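Local coordinates for precorrin-3 methylase (Rhodobacter capsulatus, PDB 3NUT), which probably transfers methyl groups from S-adenosyl-L-methionine to a precorrin intermediate on the pathway to adenosylcobalamin, at residues M166-P171 against V229-A234; I197-A202 against S211-R216. All blocks are in the same frame, centred on the assembly; numbering follows the deposited sequence.

Interaction 1. Residues M166-P171 against V229-A234. With SAH (S-adenosyl-L-homocysteine), chain E.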
loop_
_atom_site.group_PDB
_atom_site.type_symbol
_atom_site.label_atom_id
_atom_site.label_comp_id
_atom_site.label_asym_id
_atom_site.label_seq_id
_atom_site.Cartn_x
_atom_site.Cartn_y
_atom_site.Cartn_z
ATOM N N MET A 166 7.567 -5.585 -8.177
ATOM C CA MET A 166 7.323 -6.346 -6.935
ATOM C C MET A 166 7.991 -5.794 -5.690
ATOM O O MET A 166 9.069 -5.161 -5.748
ATOM C CB MET A 166 7.743 -7.811 -7.060
ATOM C CG MET A 166 7.883 -8.370 -8.451
ATOM S SD MET A 166 8.658 -9.984 -8.303
ATOM C CE MET A 166 8.825 -10.438 -10.027
ATOM N N ALA A 167 7.376 -6.086 -4.557
ATOM C CA ALA A 167 7.984 -5.791 -3.289
ATOM C C ALA A 167 8.027 -7.021 -2.393
ATOM O O ALA A 167 7.034 -7.739 -2.242
ATOM C CB ALA A 167 7.257 -4.651 -2.602
ATOM N N PHE A 168 9.184 -7.240 -1.781
ATOM C CA PHE A 168 9.406 -8.388 -0.898
ATOM C C PHE A 168 9.424 -8.003 0.572
ATOM O O PHE A 168 10.247 -7.207 0.991
ATOM C CB PHE A 168 10.720 -9.110 -1.263
ATOM C CG PHE A 168 10.747 -9.641 -2.678
ATOM C CD1 PHE A 168 9.602 -10.226 -3.239
ATOM C CD2 PHE A 168 11.910 -9.559 -3.446
ATOM C CE1 PHE A 168 9.616 -10.716 -4.540
ATOM C CE2 PHE A 168 11.940 -10.060 -4.763
ATOM C CZ PHE A 168 10.792 -10.628 -5.309
ATOM N N TYR A 169 8.496 -8.576 1.338
ATOM C CA TYR A 169 8.471 -8.413 2.781
ATOM C C TYR A 169 9.137 -9.630 3.426
ATOM O O TYR A 169 8.903 -10.777 3.017
ATOM C CB TYR A 169 7.029 -8.235 3.288
ATOM C CG TYR A 169 6.394 -6.857 3.043
ATOM C CD1 TYR A 169 6.115 -5.996 4.103
ATOM C CD2 TYR A 169 6.066 -6.430 1.754
ATOM C CE1 TYR A 169 5.532 -4.735 3.885
ATOM C CE2 TYR A 169 5.494 -5.186 1.524
ATOM C CZ TYR A 169 5.213 -4.333 2.590
ATOM O OH TYR A 169 4.639 -3.079 2.345
ATOM N N ASN A 170 9.976 -9.377 4.428
ATOM C CA ASN A 170 10.641 -10.449 5.172
ATOM C C ASN A 170 11.577 -11.220 4.252
ATOM O O ASN A 170 11.355 -12.393 3.988
ATOM C CB ASN A 170 9.595 -11.391 5.779
ATOM C CG ASN A 170 8.628 -10.675 6.667
ATOM O OD1 ASN A 170 9.020 -10.071 7.642
ATOM N ND2 ASN A 170 7.356 -10.730 6.329
ATOM N N PRO A 171 12.628 -10.556 3.748
ATOM C CA PRO A 171 13.412 -11.223 2.714
ATOM C C PRO A 171 14.313 -12.327 3.299
ATOM O O PRO A 171 14.353 -13.435 2.748
ATOM C CB PRO A 171 14.225 -10.077 2.083
ATOM C CG PRO A 171 13.885 -8.819 2.866
ATOM C CD PRO A 171 13.231 -9.270 4.142
ATOM N N VAL A 229 12.523 -5.248 -0.331
ATOM C CA VAL A 229 13.213 -5.334 -1.610
ATOM C C VAL A 229 12.226 -5.046 -2.737
ATOM O O VAL A 229 11.191 -5.723 -2.879
ATOM C CB VAL A 229 13.899 -6.728 -1.797
ATOM C CG1 VAL A 229 14.605 -6.831 -3.166
ATOM C CG2 VAL A 229 14.860 -7.034 -0.641
ATOM N N LEU A 230 12.541 -4.026 -3.521
ATOM C CA LEU A 230 11.691 -3.630 -4.619
ATOM C C LEU A 230 12.290 -4.114 -5.927
ATOM O O LEU A 230 13.477 -3.955 -6.178
ATOM C CB LEU A 230 11.479 -2.115 -4.653
ATOM C CG LEU A 230 11.007 -1.424 -3.366
ATOM C CD1 LEU A 230 11.014 0.084 -3.554
ATOM C CD2 LEU A 230 9.636 -1.901 -2.885
ATOM N N VAL A 231 11.447 -4.732 -6.737
ATOM C CA VAL A 231 11.821 -5.200 -8.040
ATOM C C VAL A 231 11.003 -4.401 -9.044
ATOM O O VAL A 231 9.780 -4.372 -8.954
ATOM C CB VAL A 231 11.506 -6.705 -8.200
ATOM C CG1 VAL A 231 12.178 -7.247 -9.453
ATOM C CG2 VAL A 231 11.977 -7.479 -6.988
ATOM N N GLY A 232 11.672 -3.754 -9.997
ATOM C CA GLY A 232 10.964 -2.994 -11.021
ATOM C C GLY A 232 10.176 -3.837 -12.016
ATOM O O GLY A 232 10.205 -5.074 -11.950
ATOM N N ASN A 233 9.430 -3.163 -12.895
ATOM C CA ASN A 233 8.952 -3.752 -14.151
ATOM C C ASN A 233 10.194 -3.911 -15.055
ATOM O O ASN A 233 11.305 -3.487 -14.697
ATOM C CB ASN A 233 7.986 -2.796 -14.884
ATOM C CG ASN A 233 6.674 -2.578 -14.155
ATOM O OD1 ASN A 233 5.737 -3.383 -14.248
ATOM N ND2 ASN A 233 6.574 -1.456 -13.461
ATOM N N ALA A 234 9.994 -4.468 -16.244
ATOM C CA ALA A 234 11.021 -4.419 -17.288
ATOM C C ALA A 234 11.353 -2.988 -17.726
ATOM O O ALA A 234 12.495 -2.698 -18.062
ATOM C CB ALA A 234 10.606 -5.275 -18.505
HETATM N N SAH E . 2.530 -4.708 8.386
HETATM C CA SAH E . 3.921 -4.431 7.914
HETATM C CB SAH E . 4.564 -5.698 7.329
HETATM C CG SAH E . 4.969 -6.679 8.430
HETATM S SD SAH E . 6.199 -7.854 7.911
HETATM C C SAH E . 3.779 -3.389 6.866
HETATM O O SAH E . 2.627 -3.190 6.504
HETATM O OXT SAH E . 4.718 -2.741 6.362
HETATM C "C5'" SAH E . 7.709 -7.058 8.409
HETATM C "C4'" SAH E . 8.626 -6.791 7.198
HETATM O "O4'" SAH E . 8.241 -5.557 6.579
HETATM C "C3'" SAH E . 10.127 -6.639 7.488
HETATM O "O3'" SAH E . 10.872 -7.862 7.404
HETATM C "C2'" SAH E . 10.597 -5.712 6.388
HETATM O "O2'" SAH E . 10.794 -6.412 5.142
HETATM C "C1'" SAH E . 9.400 -4.803 6.194
HETATM N N9 SAH E . 9.526 -3.553 6.981
HETATM C C8 SAH E . 8.777 -3.175 8.037
HETATM N N7 SAH E . 9.181 -1.947 8.485
HETATM C C5 SAH E . 10.207 -1.519 7.707
HETATM C C6 SAH E . 11.094 -0.320 7.611
HETATM N N6 SAH E . 10.988 0.729 8.467
HETATM N N1 SAH E . 12.042 -0.291 6.640
HETATM C C2 SAH E . 12.183 -1.315 5.772
HETATM N N3 SAH E . 11.412 -2.427 5.806
HETATM C C4 SAH E . 10.429 -2.590 6.729
#
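Four backbone hydrogen bonds join the antiparallel strand ends 166-169 and 229-231. M166 and V231 exchange two of them, M166 N to V231 O and V231 N to M166 O, both 2.6 Å and nearly straight. F168 N gives a 2.7 Å bond to V229 O, while the return bond from V229 N to F168 O is longer at 3.3 Å.

Apolar contacts lie on both faces of the sheet. The F168 ring crosses V229 and V231 obliquely, and its CE2 touches V231 CG2 at 3.4 Å. The M166 side chain runs alongside V231. On the other face A167 CB meets L230 CD2 at 3.6 Å.

At the end of the strand, Y169, N170 and P171 meet S-adenosyl-L-homocysteine. N170 N donates to the ribose O2' at 3.2 Å. The Y169 ring turns its edge to the ligand carboxylate, CE1 lying 3.3 Å from OXT. An alanine in place of Y169 would probably loosen the hold on the homocysteine part and would lose the hydroxyl bond to M122 N.

Strands 137-141 and 196-201 flank the pair. Helices 149-161 and 179-190 cover the face with M166 and F168.

Interaction 2. Residues I197-A202 against S211-R216; sequences ILFARA and SVVELR. With SAH (S-adenosyl-L-homocysteine), chain E.
F199 has CG anti to its carbonyl carbon (chi1 -62°). V213 has CG1 anti to its carbonyl carbon (chi1 -64°), which leaves CG2 in the crowded position between the backbone N and the carbonyl carbon. These torsions bring V213 CG2 to the edge of the F199 ring, close to its plane, 4.0 Å from CE2. The two side chains cross at about a right angle.

The contact is a beta hairpin of strands 196-201 and 209-214, with strand 209-214 outermost in its sheet within the chain. The sheet belongs to a tetrapyrrole methylase fold. I197 pairs with V213 and F199 with S211 as hydrogen-bonded pairs. L198 and V212 form the non-hydrogen-bonded pair between them. I197 N reaches V213 O at 2.7 Å, nearly along the C=O axis, and V213 N returns a bond to I197 O. F199 and S211 also exchange two bonds. Four short, nearly straight bonds thus join the two segments, and R201 with A209 continues the ladder.

On the face with L198, its branched end lies beside V212, both pointing the same way, with CG 3.9 Å from V212 CG1. On the face with F199, the serine OG of S211 stands obliquely to the ring. Helix 179-190 packs here, F180 on F199 and L187 on L215.

At and just after its C-terminal end, strand 196-201 reaches the S-adenosyl-L-homocysteine pocket. A200 O lies 3.8 Å from C2 of the adenine, and A202 N lies 3.7 Å from adenine N1.

The L215 side chain crosses that of I197 obliquely, and I197 CG1 rests 3.9 Å from L215 CB.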
loop_
_atom_site.group_PDB
_atom_site.type_symbol
_atom_site.label_atom_id
_atom_site.label_comp_id
_atom_site.label_asym_id
_atom_site.label_seq_id
_atom_site.Cartn_x
_atom_site.Cartn_y
_atom_site.Cartn_z
ATOM N N ILE A 197 16.896 -3.828 -9.149
ATOM C CA ILE A 197 16.499 -4.272 -7.826
ATOM C C ILE A 197 17.026 -3.272 -6.809
ATOM O O ILE A 197 18.134 -2.737 -6.943
ATOM C CB ILE A 197 17.072 -5.652 -7.453
ATOM C CG1 ILE A 197 17.155 -6.589 -8.682
ATOM C CG2 ILE A 197 16.290 -6.257 -6.265
ATOM C CD1 ILE A 197 15.806 -7.090 -9.256
ATOM N N LEU A 198 16.204 -3.045 -5.789
ATOM C CA LEU A 198 16.425 -2.010 -4.805
ATOM C C LEU A 198 16.363 -2.658 -3.450
ATOM O O LEU A 198 15.404 -3.371 -3.146
ATOM C CB LEU A 198 15.311 -0.956 -4.873
ATOM C CG LEU A 198 15.206 0.080 -5.986
ATOM C CD1 LEU A 198 14.690 -0.486 -7.306
ATOM C CD2 LEU A 198 14.265 1.168 -5.502
ATOM N N PHE A 199 17.375 -2.395 -2.633
ATOM C CA PHE A 199 17.364 -2.851 -1.255
ATOM C C PHE A 199 17.216 -1.611 -0.392
ATOM O O PHE A 199 18.086 -0.716 -0.386
ATOM C CB PHE A 199 18.627 -3.651 -0.908
ATOM C CG PHE A 199 18.791 -4.905 -1.728
ATOM C CD1 PHE A 199 18.322 -6.125 -1.253
ATOM C CD2 PHE A 199 19.406 -4.859 -2.982
ATOM C CE1 PHE A 199 18.462 -7.292 -2.012
ATOM C CE2 PHE A 199 19.551 -6.010 -3.747
ATOM C CZ PHE A 199 19.078 -7.237 -3.256
ATOM N N ALA A 200 16.083 -1.532 0.294
ATOM C CA ALA A 200 15.789 -0.350 1.097
ATOM C C ALA A 200 15.705 -0.732 2.564
ATOM O O ALA A 200 14.836 -1.493 2.999
ATOM C CB ALA A 200 14.534 0.362 0.610
ATOM N N ARG A 201 16.660 -0.198 3.303
ATOM C CA ARG A 201 16.936 -0.651 4.633
ATOM C C ARG A 201 16.517 0.405 5.631
ATOM O O ARG A 201 16.904 1.572 5.510
ATOM C CB ARG A 201 18.448 -0.965 4.745
ATOM C CG ARG A 201 18.931 -1.233 6.156
ATOM C CD ARG A 201 20.469 -1.312 6.249
ATOM N NE ARG A 201 20.945 -0.858 7.566
ATOM C CZ ARG A 201 20.769 -1.535 8.701
ATOM N NH1 ARG A 201 20.115 -2.703 8.706
ATOM N NH2 ARG A 201 21.249 -1.041 9.836
ATOM N N ALA A 202 15.728 -0.015 6.610
ATOM C CA ALA A 202 15.391 0.826 7.769
ATOM C C ALA A 202 14.766 2.131 7.322
ATOM O O ALA A 202 15.148 3.219 7.773
ATOM C CB ALA A 202 16.637 1.098 8.664
ATOM N N SER A 211 20.066 0.956 -1.728
ATOM C CA SER A 211 20.951 0.683 -2.834
ATOM C C SER A 211 20.160 0.093 -3.986
ATOM O O SER A 211 19.329 -0.792 -3.808
ATOM C CB SER A 211 22.105 -0.234 -2.415
ATOM O OG SER A 211 21.627 -1.524 -2.058
ATOM N N VAL A 212 20.416 0.624 -5.168
ATOM C CA VAL A 212 19.791 0.150 -6.374
ATOM C C VAL A 212 20.875 -0.530 -7.185
ATOM O O VAL A 212 21.896 0.079 -7.493
ATOM C CB VAL A 212 19.225 1.308 -7.204
ATOM C CG1 VAL A 212 18.253 0.774 -8.257
ATOM C CG2 VAL A 212 18.560 2.388 -6.295
ATOM N N VAL A 213 20.660 -1.798 -7.513
ATOM C CA VAL A 213 21.582 -2.544 -8.365
ATOM C C VAL A 213 20.814 -3.317 -9.437
ATOM O O VAL A 213 19.616 -3.566 -9.290
ATOM C CB VAL A 213 22.461 -3.511 -7.537
ATOM C CG1 VAL A 213 23.379 -2.734 -6.579
ATOM C CG2 VAL A 213 21.601 -4.532 -6.784
ATOM N N GLU A 214 21.490 -3.706 -10.518
ATOM C CA GLU A 214 20.867 -4.609 -11.489
ATOM C C GLU A 214 20.798 -6.028 -10.928
ATOM O O GLU A 214 21.623 -6.402 -10.096
ATOM C CB GLU A 214 21.639 -4.604 -12.792
ATOM C CG GLU A 214 21.765 -3.235 -13.441
ATOM C CD GLU A 214 22.954 -3.176 -14.392
ATOM O OE1 GLU A 214 24.041 -3.672 -13.990
ATOM O OE2 GLU A 214 22.800 -2.648 -15.523
ATOM N N LEU A 215 19.814 -6.801 -11.374
ATOM C CA LEU A 215 19.611 -8.179 -10.917
ATOM C C LEU A 215 20.854 -9.048 -11.052
ATOM O O LEU A 215 21.187 -9.801 -10.126
ATOM C CB LEU A 215 18.437 -8.808 -11.665
ATOM C CG LEU A 215 18.010 -10.262 -11.486
ATOM C CD1 LEU A 215 17.628 -10.597 -10.053
ATOM C CD2 LEU A 215 16.860 -10.571 -12.437
ATOM N N ARG A 216 21.527 -8.933 -12.203
ATOM C CA ARG A 216 22.797 -9.611 -12.476
ATOM C C ARG A 216 23.813 -9.445 -11.338
ATOM O O ARG A 216 24.503 -10.397 -10.985
ATOM C CB ARG A 216 23.411 -9.070 -13.780
ATOM C CG ARG A 216 24.725 -8.270 -13.588
ATOM C CD ARG A 216 24.819 -7.024 -14.450
ATOM N NE ARG A 216 24.356 -7.249 -15.819
ATOM C CZ ARG A 216 24.431 -6.347 -16.792
ATOM N NH1 ARG A 216 24.959 -5.147 -16.562
ATOM N NH2 ARG A 216 23.969 -6.648 -17.997
HETATM N N SAH E . 2.530 -4.708 8.386
HETATM C CA SAH E . 3.921 -4.431 7.914
HETATM C CB SAH E . 4.564 -5.698 7.329
HETATM C CG SAH E . 4.969 -6.679 8.430
HETATM S SD SAH E . 6.199 -7.854 7.911
HETATM C C SAH E . 3.779 -3.389 6.866
HETATM O O SAH E . 2.627 -3.190 6.504
HETATM O OXT SAH E . 4.718 -2.741 6.362
HETATM C "C5'" SAH E . 7.709 -7.058 8.409
HETATM C "C4'" SAH E . 8.626 -6.791 7.198
HETATM O "O4'" SAH E . 8.241 -5.557 6.579
HETATM C "C3'" SAH E . 10.127 -6.639 7.488
HETATM O "O3'" SAH E . 10.872 -7.862 7.404
HETATM C "C2'" SAH E . 10.597 -5.712 6.388
HETATM O "O2'" SAH E . 10.794 -6.412 5.142
HETATM C "C1'" SAH E . 9.400 -4.803 6.194
HETATM N N9 SAH E . 9.526 -3.553 6.981
HETATM C C8 SAH E . 8.777 -3.175 8.037
HETATM N N7 SAH E . 9.181 -1.947 8.485
HETATM C C5 SAH E . 10.207 -1.519 7.707
HETATM C C6 SAH E . 11.094 -0.320 7.611
HETATM N N6 SAH E . 10.988 0.729 8.467
HETATM N N1 SAH E . 12.042 -0.291 6.640
HETATM C C2 SAH E . 12.183 -1.315 5.772
HETATM N N3 SAH E . 11.412 -2.427 5.806
HETATM C C4 SAH E . 10.429 -2.590 6.729
#

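Interactions 1 and 2 belong to one mixed sheet, with centres about 9 Å apart. Strands 227-231 and 196-201 are neighbours in it, so the seam between these two strands joins the contacts. L198 N probably bonds to L230 O at 2.9 Å. Beside it, V229 CG1 packs on I197 CG2 and V229 CG2 on F199 CD1, each at 3.6 Å. V229 thus links the F168 side of interaction 1 to the F199 side of interaction 2. The hairpin of interaction 2 falls between the two segments of interaction 1 along the chain. Both reach S-adenosyl-L-homocysteine: 166-171 meets its ribose and homocysteine part, 197-202 its adenine. T227 O, on strand 227-231, is also hydrogen-bonded to the ligand.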